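Local atomic coordinates of phenol hydroxylase component phO (Pseudomonas stutzeri, PDB entry 3U52), a protein that is probably a small subunit of a multicomponent phenol hydroxylase, where it associates with the other oxygenase subunits of an enzyme that adds a hydroxyl group to phenol. Residues 48-53 with 76-81; 27-32 with 37-42; 83-88 with 94-99; 18-23 with 98-103. All blocks are in the same frame, centred on the assembly; numbering follows the deposited sequence.

Contact 1: 48-53 with 76-81; sequences MTFSAL and AEWLLN
Phe-50 drives the edge of its ring into one face of the Trp-78 indole, a T-shaped pair. The two planes stand 85° apart, and the Phe-50 centroid is 5.0 Å from that of the six-membered indole ring. Phe-50 CZ does most of the touching: it hovers over that ring, displaced toward its rim, 3.7 Å from Trp-78 CZ2 and equally near CH2, while Phe-50 CE1 reaches Trp-78 CZ2 at 3.7 Å. Leu-53 CD2 lies over one face of the Phe-50 ring, 4.2 Å above its plane. The phenyl group is swung away from its own backbone N (chi1 -160°), which carries it off the first turn of helix 50-62 to meet an indole arriving from strand 77-80 in the opposite direction. That turn is fixed by Thr-49 at the N-cap, whose OG1 accepts from Ala-52 N at 3.1 Å with an angle of 150° at the hydrogen. Leu-58, Phe-85, Leu-104 and Val-106 pack round the indole as well, so the pair belongs to the core between helix and sheet. No hydrogen bond crosses the contact; the slightly positive C-H rim of Phe-50 probably meets the electron-rich face of Trp-78, and cohesion rests on this weak attraction together with apolar burial.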
loop_
_atom_site.group_PDB
_atom_site.type_symbol
_atom_site.label_atom_id
_atom_site.label_comp_id
_atom_site.label_asym_id
_atom_site.label_seq_id
_atom_site.Cartn_x
_atom_site.Cartn_y
_atom_site.Cartn_z
ATOM N N MET E 48 -11.046 -4.738 65.828
ATOM C CA MET E 48 -11.675 -3.419 65.938
ATOM C C MET E 48 -13.147 -3.604 66.308
ATOM O O MET E 48 -13.718 -4.650 66.048
ATOM C CB MET E 48 -11.508 -2.597 64.662
ATOM C CG MET E 48 -12.491 -2.951 63.538
ATOM S SD MET E 48 -12.179 -2.084 61.966
ATOM C CE MET E 48 -12.251 -0.368 62.390
ATOM N N THR E 49 -13.735 -2.608 66.949
ATOM C CA THR E 49 -15.129 -2.737 67.398
ATOM C C THR E 49 -16.060 -2.441 66.220
ATOM O O THR E 49 -15.685 -1.749 65.283
ATOM C CB THR E 49 -15.457 -1.751 68.553
ATOM O OG1 THR E 49 -15.246 -0.405 68.116
ATOM C CG2 THR E 49 -14.568 -1.996 69.776
ATOM N N PHE E 50 -17.278 -2.949 66.277
ATOM C CA PHE E 50 -18.266 -2.611 65.268
ATOM C C PHE E 50 -18.457 -1.100 65.146
ATOM O O PHE E 50 -18.606 -0.608 64.036
ATOM C CB PHE E 50 -19.599 -3.326 65.487
ATOM C CG PHE E 50 -20.441 -3.381 64.236
ATOM C CD1 PHE E 50 -21.278 -2.310 63.895
ATOM C CD2 PHE E 50 -20.336 -4.460 63.359
ATOM C CE1 PHE E 50 -22.044 -2.329 62.705
ATOM C CE2 PHE E 50 -21.084 -4.485 62.188
ATOM C CZ PHE E 50 -21.939 -3.417 61.864
ATOM N N SER E 51 -18.432 -0.349 66.251
ATOM C CA SER E 51 -18.620 1.102 66.158
ATOM C C SER E 51 -17.413 1.803 65.532
ATOM O O SER E 51 -17.577 2.829 64.857
ATOM C CB SER E 51 -19.001 1.719 67.516
ATOM O OG SER E 51 -17.950 1.489 68.459
ATOM N N ALA E 52 -16.204 1.259 65.719
ATOM C CA ALA E 52 -15.008 1.790 65.027
ATOM C C ALA E 52 -15.082 1.556 63.486
ATOM O O ALA E 52 -14.716 2.441 62.711
ATOM C CB ALA E 52 -13.719 1.201 65.613
ATOM N N LEU E 53 -15.577 0.388 63.069
ATOM C CA LEU E 53 -15.789 0.071 61.641
ATOM C C LEU E 53 -16.689 1.105 60.981
ATOM O O LEU E 53 -16.349 1.660 59.934
ATOM C CB LEU E 53 -16.394 -1.313 61.467
ATOM C CG LEU E 53 -16.909 -1.634 60.052
ATOM C CD1 LEU E 53 -15.708 -1.911 59.120
ATOM C CD2 LEU E 53 -17.877 -2.821 60.114
ATOM N N ALA E 76 -29.259 1.210 61.665
ATOM C CA ALA E 76 -29.895 0.774 60.408
ATOM C C ALA E 76 -30.199 -0.725 60.438
ATOM O O ALA E 76 -29.954 -1.392 61.442
ATOM C CB ALA E 76 -28.990 1.144 59.198
ATOM N N GLU E 77 -30.700 -1.282 59.345
ATOM C CA GLU E 77 -30.965 -2.718 59.300
ATOM C C GLU E 77 -29.813 -3.517 58.672
ATOM O O GLU E 77 -29.350 -3.146 57.594
ATOM C CB GLU E 77 -32.200 -2.952 58.495
ATOM C CG GLU E 77 -33.380 -2.266 59.103
ATOM C CD GLU E 77 -34.670 -2.804 58.564
ATOM O OE1 GLU E 77 -35.701 -2.105 58.735
ATOM O OE2 GLU E 77 -34.643 -3.921 57.960
ATOM N N TRP E 78 -29.391 -4.618 59.301
ATOM C CA TRP E 78 -28.130 -5.257 58.895
ATOM C C TRP E 78 -28.352 -6.675 58.539
ATOM O O TRP E 78 -29.162 -7.370 59.171
ATOM C CB TRP E 78 -27.035 -5.194 60.001
ATOM C CG TRP E 78 -26.440 -3.866 60.237
ATOM C CD1 TRP E 78 -26.885 -2.896 61.120
ATOM C CD2 TRP E 78 -25.256 -3.330 59.617
ATOM N NE1 TRP E 78 -26.079 -1.786 61.041
ATOM C CE2 TRP E 78 -25.070 -2.025 60.131
ATOM C CE3 TRP E 78 -24.355 -3.819 58.657
ATOM C CZ2 TRP E 78 -23.991 -1.208 59.735
ATOM C CZ3 TRP E 78 -23.301 -3.009 58.255
ATOM C CH2 TRP E 78 -23.131 -1.718 58.780
ATOM N N LEU E 79 -27.646 -7.126 57.510
ATOM C CA LEU E 79 -27.566 -8.561 57.232
ATOM C C LEU E 79 -26.103 -8.899 57.301
ATOM O O LEU E 79 -25.264 -8.071 56.979
ATOM C CB LEU E 79 -28.062 -8.896 55.823
ATOM C CG LEU E 79 -29.552 -9.025 55.409
ATOM C CD1 LEU E 79 -30.366 -7.876 55.868
ATOM C CD2 LEU E 79 -29.644 -9.168 53.900
ATOM N N LEU E 80 -25.805 -10.133 57.676
ATOM C CA LEU E 80 -24.441 -10.651 57.684
ATOM C C LEU E 80 -24.510 -11.956 56.968
ATOM O O LEU E 80 -25.171 -12.871 57.432
ATOM C CB LEU E 80 -23.896 -10.861 59.098
ATOM C CG LEU E 80 -22.615 -11.701 59.224
ATOM C CD1 LEU E 80 -21.432 -10.946 58.569
ATOM C CD2 LEU E 80 -22.321 -11.991 60.694
ATOM N N ASN E 81 -23.841 -12.040 55.813
ATOM C CA ASN E 81 -23.889 -13.240 54.983
ATOM C C ASN E 81 -25.329 -13.666 54.631
ATOM O O ASN E 81 -25.644 -14.858 54.568
ATOM C CB ASN E 81 -23.024 -14.374 55.592
ATOM C CG ASN E 81 -21.586 -13.929 55.774
ATOM O OD1 ASN E 81 -21.062 -13.256 54.886
ATOM N ND2 ASN E 81 -20.957 -14.223 56.948
#

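Contact 2: 27-32 with 37-42; sequences YVYWPD and CAPFAL
The first beta hairpin of a ubiquitin-like beta-grasp sheet pairs strands 24-29 and 40-44 here, with Val-28 opposite Phe-40 as an antiparallel hydrogen-bonded pair. Val-28 N gives to Phe-40 O at 3.0 Å, and Phe-40 N returns a bond to Val-28 O, also at 3.0 Å. One step along, Tyr-27 and Ala-41 form a non-hydrogen-bonded pair; Tyr-27 CE1 touches Ala-41 CB at 3.7 Å, and Phe-40 O lies at the edge of the tyrosine ring, in its plane. Without the ring, as with an alanine at Tyr-27, Ala-41 would probably lose this cover and a ring of another protein's chain its edge-to-face mate. On the face bearing Val-28, the CG2 branch, anti to the carbonyl carbon, meets Leu-42 CD1 at 3.5 Å. Pro-39 CG rests 4.2 Å from Tyr-29 CB. Helix 50-62 covers the Val-28 face through Leu-58 and Ile-57, strand 102-107 flanks strand 24-29, and another protein's chain bonds to the backbone of Pro-39 and Ala-41.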
loop_
_atom_site.group_PDB
_atom_site.type_symbol
_atom_site.label_atom_id
_atom_site.label_comp_id
_atom_site.label_asym_id
_atom_site.label_seq_id
_atom_site.Cartn_x
_atom_site.Cartn_y
_atom_site.Cartn_z
ATOM N N TYR E 27 -16.610 -7.156 53.171
ATOM C CA TYR E 27 -17.315 -6.455 52.103
ATOM C C TYR E 27 -18.527 -5.804 52.664
ATOM O O TYR E 27 -19.208 -6.411 53.473
ATOM C CB TYR E 27 -17.778 -7.455 51.019
ATOM C CG TYR E 27 -16.671 -8.272 50.392
ATOM C CD1 TYR E 27 -15.713 -7.676 49.557
ATOM C CD2 TYR E 27 -16.576 -9.631 50.635
ATOM C CE1 TYR E 27 -14.684 -8.441 48.987
ATOM C CE2 TYR E 27 -15.543 -10.395 50.090
ATOM C CZ TYR E 27 -14.604 -9.796 49.274
ATOM O OH TYR E 27 -13.601 -10.595 48.710
ATOM N N VAL E 28 -18.840 -4.597 52.229
ATOM C CA VAL E 28 -20.041 -3.962 52.708
ATOM C C VAL E 28 -20.907 -3.485 51.547
ATOM O O VAL E 28 -20.435 -2.739 50.676
ATOM C CB VAL E 28 -19.721 -2.763 53.649
ATOM C CG1 VAL E 28 -21.065 -2.092 54.152
ATOM C CG2 VAL E 28 -18.775 -3.194 54.857
ATOM N N TYR E 29 -22.177 -3.908 51.546
ATOM C CA TYR E 29 -23.172 -3.458 50.558
ATOM C C TYR E 29 -24.254 -2.542 51.167
ATOM O O TYR E 29 -24.949 -2.933 52.104
ATOM C CB TYR E 29 -23.778 -4.678 49.902
ATOM C CG TYR E 29 -24.882 -4.481 48.883
ATOM C CD1 TYR E 29 -25.899 -5.436 48.768
ATOM C CD2 TYR E 29 -24.911 -3.382 48.024
ATOM C CE1 TYR E 29 -26.931 -5.291 47.821
ATOM C CE2 TYR E 29 -25.950 -3.218 47.084
ATOM C CZ TYR E 29 -26.944 -4.163 46.985
ATOM O OH TYR E 29 -27.962 -4.014 46.060
ATOM N N TRP E 30 -24.393 -1.337 50.582
ATOM C CA TRP E 30 -25.392 -0.334 50.966
ATOM C C TRP E 30 -26.445 -0.260 49.840
ATOM O O TRP E 30 -26.244 0.431 48.862
ATOM C CB TRP E 30 -24.719 1.028 51.142
ATOM C CG TRP E 30 -25.615 2.112 51.711
ATOM C CD1 TRP E 30 -26.767 1.938 52.414
ATOM C CD2 TRP E 30 -25.376 3.517 51.683
ATOM N NE1 TRP E 30 -27.272 3.151 52.810
ATOM C CE2 TRP E 30 -26.420 4.136 52.409
ATOM C CE3 TRP E 30 -24.355 4.321 51.148
ATOM C CZ2 TRP E 30 -26.488 5.534 52.604
ATOM C CZ3 TRP E 30 -24.437 5.706 51.315
ATOM C CH2 TRP E 30 -25.497 6.306 52.023
ATOM N N PRO E 31 -27.540 -1.050 49.928
ATOM C CA PRO E 31 -28.471 -0.998 48.784
ATOM C C PRO E 31 -29.058 0.372 48.504
ATOM O O PRO E 31 -29.203 1.173 49.416
ATOM C CB PRO E 31 -29.574 -1.990 49.185
ATOM C CG PRO E 31 -28.918 -2.911 50.162
ATOM C CD PRO E 31 -27.941 -2.071 50.915
ATOM N N ASP E 32 -29.416 0.605 47.236
ATOM C CA ASP E 32 -30.010 1.858 46.722
ATOM C C ASP E 32 -29.053 3.025 46.702
ATOM O O ASP E 32 -29.496 4.177 46.738
ATOM C CB ASP E 32 -31.293 2.207 47.492
ATOM C CG ASP E 32 -32.372 1.173 47.278
ATOM O OD1 ASP E 32 -32.614 0.789 46.099
ATOM O OD2 ASP E 32 -32.947 0.723 48.294
ATOM N N CYS E 37 -20.451 1.874 42.505
ATOM C CA CYS E 37 -20.916 0.838 41.594
ATOM C C CYS E 37 -21.003 -0.565 42.179
ATOM O O CYS E 37 -21.849 -1.344 41.740
ATOM C CB CYS E 37 -20.014 0.802 40.375
ATOM S SG CYS E 37 -18.317 0.279 40.777
ATOM N N ALA E 38 -20.140 -0.891 43.170
ATOM C CA ALA E 38 -20.047 -2.243 43.730
ATOM C C ALA E 38 -19.906 -2.178 45.267
ATOM O O ALA E 38 -19.547 -1.120 45.824
ATOM C CB ALA E 38 -18.815 -2.963 43.116
ATOM N N PRO E 39 -20.160 -3.305 45.955
ATOM C CA PRO E 39 -19.841 -3.383 47.355
ATOM C C PRO E 39 -18.387 -3.039 47.602
ATOM O O PRO E 39 -17.523 -3.363 46.785
ATOM C CB PRO E 39 -20.108 -4.861 47.692
ATOM C CG PRO E 39 -21.171 -5.276 46.726
ATOM C CD PRO E 39 -20.758 -4.559 45.469
ATOM N N PHE E 40 -18.131 -2.368 48.713
ATOM C CA PHE E 40 -16.765 -2.034 49.120
ATOM C C PHE E 40 -16.040 -3.268 49.554
ATOM O O PHE E 40 -16.623 -4.116 50.218
ATOM C CB PHE E 40 -16.800 -1.072 50.280
ATOM C CG PHE E 40 -17.473 0.238 49.982
ATOM C CD1 PHE E 40 -17.055 1.045 48.922
ATOM C CD2 PHE E 40 -18.486 0.695 50.812
ATOM C CE1 PHE E 40 -17.649 2.277 48.682
ATOM C CE2 PHE E 40 -19.097 1.942 50.576
ATOM C CZ PHE E 40 -18.675 2.718 49.502
ATOM N N ALA E 41 -14.768 -3.365 49.204
ATOM C CA ALA E 41 -13.886 -4.418 49.722
ATOM C C ALA E 41 -12.935 -3.749 50.683
ATOM O O ALA E 41 -12.151 -2.871 50.297
ATOM C CB ALA E 41 -13.112 -5.099 48.610
ATOM N N LEU E 42 -13.035 -4.128 51.948
ATOM C CA LEU E 42 -12.234 -3.500 52.996
ATOM C C LEU E 42 -11.242 -4.503 53.653
ATOM O O LEU E 42 -11.503 -5.725 53.687
ATOM C CB LEU E 42 -13.177 -2.906 54.048
ATOM C CG LEU E 42 -14.365 -2.109 53.491
ATOM C CD1 LEU E 42 -15.448 -2.042 54.576
ATOM C CD2 LEU E 42 -13.933 -0.712 53.097
#

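Contact 3: 83-88 with 94-99; sequences EPFTPK and KEQGID
Phe-85 at the outer strand 83-85 and Lys-88, three residues further on, pack against Gln-96 and Ile-98 of the loop before strand 102-107, where Lys-94 to Gly-97 form a type I beta turn. Apolar contact comes first: Phe-85 CZ meets Ile-98 CD1 at 3.8 Å, the two side chains crossing at about a right angle. Lys-88 and Gln-96 run past one another in opposite senses, the bent lysine chain laying its CD 4.0 Å from Gln-96 CB. The polar part is the carboxamide of Gln-96. Its CG is held between backbone N and carbonyl carbon (chi1 53°), and the extended remainder carries the amide to the backbone of Pro-87 and Lys-88, with its plane turned 47° from the Phe-85 ring. Lacking everything beyond CB, an alanine here is likely to leave a gap beside Phe-85 and the backbone at Lys-88 without the amide. Phe-50 of helix 50-62 backs Phe-85, Gln-96 and Ile-98 from the core side. Backbone geometry completes the loop: at Gly-97 phi is 91°, where a side chain would press on the carbonyl O of Gln-96, and Gly-97 N bonds to Lys-94 O at 3.1 Å.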
loop_
_atom_site.group_PDB
_atom_site.type_symbol
_atom_site.label_atom_id
_atom_site.label_comp_id
_atom_site.label_asym_id
_atom_site.label_seq_id
_atom_site.Cartn_x
_atom_site.Cartn_y
_atom_site.Cartn_z
ATOM N N GLU E 83 -28.023 -13.168 56.358
ATOM C CA GLU E 83 -28.864 -13.509 57.513
ATOM C C GLU E 83 -29.091 -12.257 58.362
ATOM O O GLU E 83 -28.153 -11.462 58.532
ATOM C CB GLU E 83 -28.175 -14.587 58.376
ATOM C CG GLU E 83 -28.150 -15.990 57.775
ATOM C CD GLU E 83 -29.499 -16.744 57.914
ATOM O OE1 GLU E 83 -29.938 -17.024 59.072
ATOM O OE2 GLU E 83 -30.126 -17.074 56.862
ATOM N N PRO E 84 -30.322 -12.072 58.914
ATOM C CA PRO E 84 -30.584 -10.917 59.806
ATOM C C PRO E 84 -29.504 -10.812 60.894
ATOM O O PRO E 84 -29.086 -11.835 61.421
ATOM C CB PRO E 84 -31.953 -11.263 60.412
ATOM C CG PRO E 84 -32.644 -12.062 59.319
ATOM C CD PRO E 84 -31.533 -12.905 58.713
ATOM N N PHE E 85 -29.049 -9.603 61.209
ATOM C CA PHE E 85 -27.908 -9.425 62.090
ATOM C C PHE E 85 -28.086 -8.211 62.950
ATOM O O PHE E 85 -28.413 -7.114 62.467
ATOM C CB PHE E 85 -26.629 -9.268 61.266
ATOM C CG PHE E 85 -25.385 -9.018 62.064
ATOM C CD1 PHE E 85 -24.812 -10.025 62.823
ATOM C CD2 PHE E 85 -24.731 -7.801 61.971
ATOM C CE1 PHE E 85 -23.654 -9.805 63.532
ATOM C CE2 PHE E 85 -23.536 -7.551 62.670
ATOM C CZ PHE E 85 -22.996 -8.554 63.454
ATOM N N THR E 86 -27.862 -8.397 64.236
ATOM C CA THR E 86 -27.877 -7.241 65.119
ATOM C C THR E 86 -26.489 -6.954 65.738
ATOM O O THR E 86 -25.971 -7.739 66.556
ATOM C CB THR E 86 -29.164 -7.113 66.057
ATOM O OG1 THR E 86 -28.758 -6.777 67.388
ATOM C CG2 THR E 86 -30.033 -8.377 66.064
ATOM N N PRO E 87 -25.860 -5.865 65.276
ATOM C CA PRO E 87 -24.527 -5.529 65.677
ATOM C C PRO E 87 -24.462 -5.141 67.151
ATOM O O PRO E 87 -25.409 -4.536 67.675
ATOM C CB PRO E 87 -24.206 -4.301 64.826
ATOM C CG PRO E 87 -25.516 -3.745 64.390
ATOM C CD PRO E 87 -26.424 -4.907 64.295
ATOM N N LYS E 88 -23.340 -5.479 67.785
ATOM C CA LYS E 88 -22.961 -4.980 69.115
ATOM C C LYS E 88 -21.876 -3.919 68.950
ATOM O O LYS E 88 -20.739 -4.226 68.601
ATOM C CB LYS E 88 -22.428 -6.133 69.959
ATOM C CG LYS E 88 -23.416 -7.273 70.135
ATOM C CD LYS E 88 -22.787 -8.641 69.787
ATOM C CE LYS E 88 -23.036 -9.719 70.879
ATOM N NZ LYS E 88 -24.491 -9.989 71.196
ATOM N N LYS E 94 -14.557 -9.904 65.239
ATOM C CA LYS E 94 -14.365 -11.342 65.341
ATOM C C LYS E 94 -15.297 -12.023 66.377
ATOM O O LYS E 94 -15.839 -13.101 66.118
ATOM C CB LYS E 94 -12.892 -11.640 65.662
ATOM C CG LYS E 94 -12.578 -13.121 65.749
ATOM C CD LYS E 94 -11.113 -13.396 65.973
ATOM C CE LYS E 94 -10.796 -14.849 65.581
ATOM N NZ LYS E 94 -9.332 -15.197 65.640
ATOM N N GLU E 95 -15.474 -11.405 67.546
ATOM C CA GLU E 95 -16.354 -11.995 68.583
ATOM C C GLU E 95 -17.838 -12.054 68.203
ATOM O O GLU E 95 -18.568 -12.930 68.666
ATOM C CB GLU E 95 -16.130 -11.380 69.972
ATOM C CG GLU E 95 -16.238 -9.905 70.056
ATOM C CD GLU E 95 -16.105 -9.378 71.487
ATOM O OE1 GLU E 95 -15.109 -8.664 71.792
ATOM O OE2 GLU E 95 -17.010 -9.668 72.309
ATOM N N GLN E 96 -18.280 -11.166 67.316
ATOM C CA GLN E 96 -19.642 -11.272 66.818
ATOM C C GLN E 96 -19.828 -12.074 65.519
ATOM O O GLN E 96 -20.920 -12.112 64.966
ATOM C CB GLN E 96 -20.351 -9.912 66.823
ATOM C CG GLN E 96 -19.635 -8.804 66.127
ATOM C CD GLN E 96 -20.152 -7.458 66.541
ATOM O OE1 GLN E 96 -19.389 -6.575 66.881
ATOM N NE2 GLN E 96 -21.458 -7.290 66.510
ATOM N N GLY E 97 -18.782 -12.762 65.058
ATOM C CA GLY E 97 -18.946 -13.696 63.936
ATOM C C GLY E 97 -18.720 -13.096 62.551
ATOM O O GLY E 97 -19.052 -13.711 61.525
ATOM N N ILE E 98 -18.157 -11.890 62.514
ATOM C CA ILE E 98 -17.822 -11.242 61.235
ATOM C C ILE E 98 -16.425 -11.755 60.850
ATOM O O ILE E 98 -15.413 -11.262 61.338
ATOM C CB ILE E 98 -17.924 -9.712 61.360
ATOM C CG1 ILE E 98 -19.377 -9.313 61.665
ATOM C CG2 ILE E 98 -17.455 -8.982 60.070
ATOM C CD1 ILE E 98 -19.480 -7.909 62.216
ATOM N N ASP E 99 -16.411 -12.817 60.059
ATOM C CA ASP E 99 -15.184 -13.532 59.724
ATOM C C ASP E 99 -14.662 -13.116 58.316
ATOM O O ASP E 99 -15.233 -12.215 57.673
ATOM C CB ASP E 99 -15.396 -15.039 59.839
ATOM C CG ASP E 99 -16.359 -15.599 58.801
ATOM O OD1 ASP E 99 -16.634 -14.961 57.725
ATOM O OD2 ASP E 99 -16.828 -16.739 59.051
#

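Contact 4: 18-23 with 98-103; sequences ENFHGM and IDHKSM
A chi1 of 175° turns the His-100 imidazole away from its own backbone N and out to Phe-20, whose own ring leans back beside its backbone N (chi1 -67°). The side chains cross at about a right angle and the rings meet obliquely, planes 50° apart and centroids separated by 4.9 Å. His-100 CE1 sits over one face of the phenyl ring, 3.5 Å from Phe-20 CD2, and His-100 NE2 lies 3.6 Å from Phe-20 CE2. Lys-101 CG covers part of one imidazole face. Both ring nitrogens are engaged: NE2 bonds to the carbonyl O of Asp-15 and ND1 to the backbone N of Leu-25, which fixes the rotation of the ring and is consistent with a neutral histidine protonated at NE2. Each partner is set by a turn. A type I' turn from Phe-20 to Met-23 is closed by Met-23 N to Phe-20 O at 3.0 Å, and a type II turn from Asp-99 to Ser-102 by Ser-102 N to Asp-99 O at 3.1 Å. Ser-102 OG also donates to Asp-99 OD1 at 2.7 Å, from above the carboxylate plane; outside the two segments, the same oxygen makes a salt bridge to a basic residue of another protein's chain. Thus the turns leading into strands 24-29 and 102-107, parallel neighbours at the centre of a beta-grasp sheet, are joined by an aromatic pair.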
loop_
_atom_site.group_PDB
_atom_site.type_symbol
_atom_site.label_atom_id
_atom_site.label_comp_id
_atom_site.label_asym_id
_atom_site.label_seq_id
_atom_site.Cartn_x
_atom_site.Cartn_y
_atom_site.Cartn_z
ATOM N N GLU E 18 -4.850 -16.431 56.255
ATOM C CA GLU E 18 -3.404 -16.420 56.551
ATOM C C GLU E 18 -2.617 -15.459 55.673
ATOM O O GLU E 18 -1.561 -15.020 56.079
ATOM C CB GLU E 18 -2.812 -17.834 56.431
ATOM C CG GLU E 18 -3.453 -18.882 57.353
ATOM C CD GLU E 18 -4.780 -19.466 56.826
ATOM O OE1 GLU E 18 -5.573 -18.738 56.178
ATOM O OE2 GLU E 18 -5.050 -20.661 57.091
ATOM N N ASN E 19 -3.115 -15.129 54.471
ATOM C CA ASN E 19 -2.362 -14.271 53.539
ATOM C C ASN E 19 -2.545 -12.783 53.769
ATOM O O ASN E 19 -2.040 -11.948 53.013
ATOM C CB ASN E 19 -2.656 -14.660 52.087
ATOM C CG ASN E 19 -2.170 -16.058 51.741
ATOM O OD1 ASN E 19 -1.311 -16.623 52.412
ATOM N ND2 ASN E 19 -2.729 -16.634 50.697
ATOM N N PHE E 20 -3.248 -12.436 54.832
ATOM C CA PHE E 20 -3.623 -11.034 55.034
ATOM C C PHE E 20 -2.959 -10.289 56.224
ATOM O O PHE E 20 -3.405 -9.210 56.629
ATOM C CB PHE E 20 -5.167 -10.886 54.952
ATOM C CG PHE E 20 -5.722 -11.157 53.554
ATOM C CD1 PHE E 20 -5.834 -10.125 52.634
ATOM C CD2 PHE E 20 -6.068 -12.451 53.156
ATOM C CE1 PHE E 20 -6.359 -10.365 51.363
ATOM C CE2 PHE E 20 -6.591 -12.708 51.858
ATOM C CZ PHE E 20 -6.706 -11.646 50.971
ATOM N N HIS E 21 -1.823 -10.826 56.684
ATOM C CA HIS E 21 -0.940 -10.167 57.669
ATOM C C HIS E 21 -1.659 -9.719 58.980
ATOM O O HIS E 21 -1.412 -8.629 59.523
ATOM C CB HIS E 21 -0.018 -9.075 57.027
ATOM C CG HIS E 21 -0.700 -8.174 56.032
ATOM N ND1 HIS E 21 -1.143 -6.899 56.351
ATOM C CD2 HIS E 21 -1.003 -8.359 54.717
ATOM C CE1 HIS E 21 -1.689 -6.343 55.280
ATOM N NE2 HIS E 21 -1.627 -7.212 54.279
ATOM N N GLY E 22 -2.563 -10.582 59.451
ATOM C CA GLY E 22 -3.307 -10.346 60.685
ATOM C C GLY E 22 -4.692 -9.779 60.454
ATOM O O GLY E 22 -5.540 -9.842 61.354
ATOM N N MET E 23 -4.918 -9.215 59.266
ATOM C CA MET E 23 -6.203 -8.598 58.942
ATOM C C MET E 23 -7.166 -9.584 58.306
ATOM O O MET E 23 -6.859 -10.768 58.150
ATOM C CB MET E 23 -5.986 -7.415 58.021
ATOM C CG MET E 23 -4.761 -6.636 58.359
ATOM S SD MET E 23 -5.275 -5.126 59.152
ATOM C CE MET E 23 -4.266 -3.981 58.209
ATOM N N ILE E 98 -18.157 -11.890 62.514
ATOM C CA ILE E 98 -17.822 -11.242 61.235
ATOM C C ILE E 98 -16.425 -11.755 60.850
ATOM O O ILE E 98 -15.413 -11.262 61.338
ATOM C CB ILE E 98 -17.924 -9.712 61.360
ATOM C CG1 ILE E 98 -19.377 -9.313 61.665
ATOM C CG2 ILE E 98 -17.455 -8.982 60.070
ATOM C CD1 ILE E 98 -19.480 -7.909 62.216
ATOM N N ASP E 99 -16.411 -12.817 60.059
ATOM C CA ASP E 99 -15.184 -13.532 59.724
ATOM C C ASP E 99 -14.662 -13.116 58.316
ATOM O O ASP E 99 -15.233 -12.215 57.673
ATOM C CB ASP E 99 -15.396 -15.039 59.839
ATOM C CG ASP E 99 -16.359 -15.599 58.801
ATOM O OD1 ASP E 99 -16.634 -14.961 57.725
ATOM O OD2 ASP E 99 -16.828 -16.739 59.051
ATOM N N HIS E 100 -13.563 -13.726 57.887
ATOM C CA HIS E 100 -12.853 -13.288 56.669
ATOM C C HIS E 100 -13.767 -13.484 55.452
ATOM O O HIS E 100 -14.420 -14.508 55.319
ATOM C CB HIS E 100 -11.533 -14.056 56.569
ATOM C CG HIS E 100 -10.748 -13.810 55.329
ATOM N ND1 HIS E 100 -10.191 -12.592 55.017
ATOM C CD2 HIS E 100 -10.398 -14.658 54.330
ATOM C CE1 HIS E 100 -9.513 -12.701 53.881
ATOM N NE2 HIS E 100 -9.634 -13.944 53.441
ATOM N N LYS E 101 -13.832 -12.464 54.610
ATOM C CA LYS E 101 -14.710 -12.463 53.430
ATOM C C LYS E 101 -16.241 -12.570 53.690
ATOM O O LYS E 101 -17.026 -12.951 52.812
ATOM C CB LYS E 101 -14.201 -13.496 52.407
ATOM C CG LYS E 101 -12.982 -13.001 51.608
ATOM C CD LYS E 101 -12.815 -13.824 50.308
ATOM C CE LYS E 101 -12.007 -15.093 50.638
ATOM N NZ LYS E 101 -12.142 -16.091 49.553
ATOM N N SER E 102 -16.666 -12.212 54.894
ATOM C CA SER E 102 -18.087 -11.920 55.151
ATOM C C SER E 102 -18.535 -10.694 54.356
ATOM O O SER E 102 -17.740 -9.772 54.064
ATOM C CB SER E 102 -18.339 -11.684 56.657
ATOM O OG SER E 102 -18.361 -12.953 57.300
ATOM N N MET E 103 -19.820 -10.658 54.059
ATOM C CA MET E 103 -20.424 -9.427 53.534
ATOM C C MET E 103 -21.501 -8.989 54.479
ATOM O O MET E 103 -22.405 -9.754 54.759
ATOM C CB MET E 103 -21.036 -9.632 52.149
ATOM C CG MET E 103 -21.496 -8.286 51.526
ATOM S SD MET E 103 -21.944 -8.371 49.848
ATOM C CE MET E 103 -20.501 -7.710 49.122
#

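In the fold
All four contacts reach one five-stranded sheet of ubiquitin-like order, 40-44, 24-29, 102-107, 77-80, 83-85. Contacts 1 and 3 have the closest centres, about 7 Å apart: Phe-50 CB packs 3.4 Å from Lys-88 O, and Trp-78 O probably accepts from Phe-85 N at 3.0 Å. Contact 2 is at the opposite edge of the sheet, its centre about 17 Å from that of contact 3. Contact 4 encloses contacts 1 and 2 along the chain, and its strand 102-107 lies between theirs; Tyr-27 N probably bonds to Ser-102 O at 3.0 Å, and Asn-81 N to Met-103 O at 2.9 Å. Contacts 3 and 4 share Ile-98 and Asp-99.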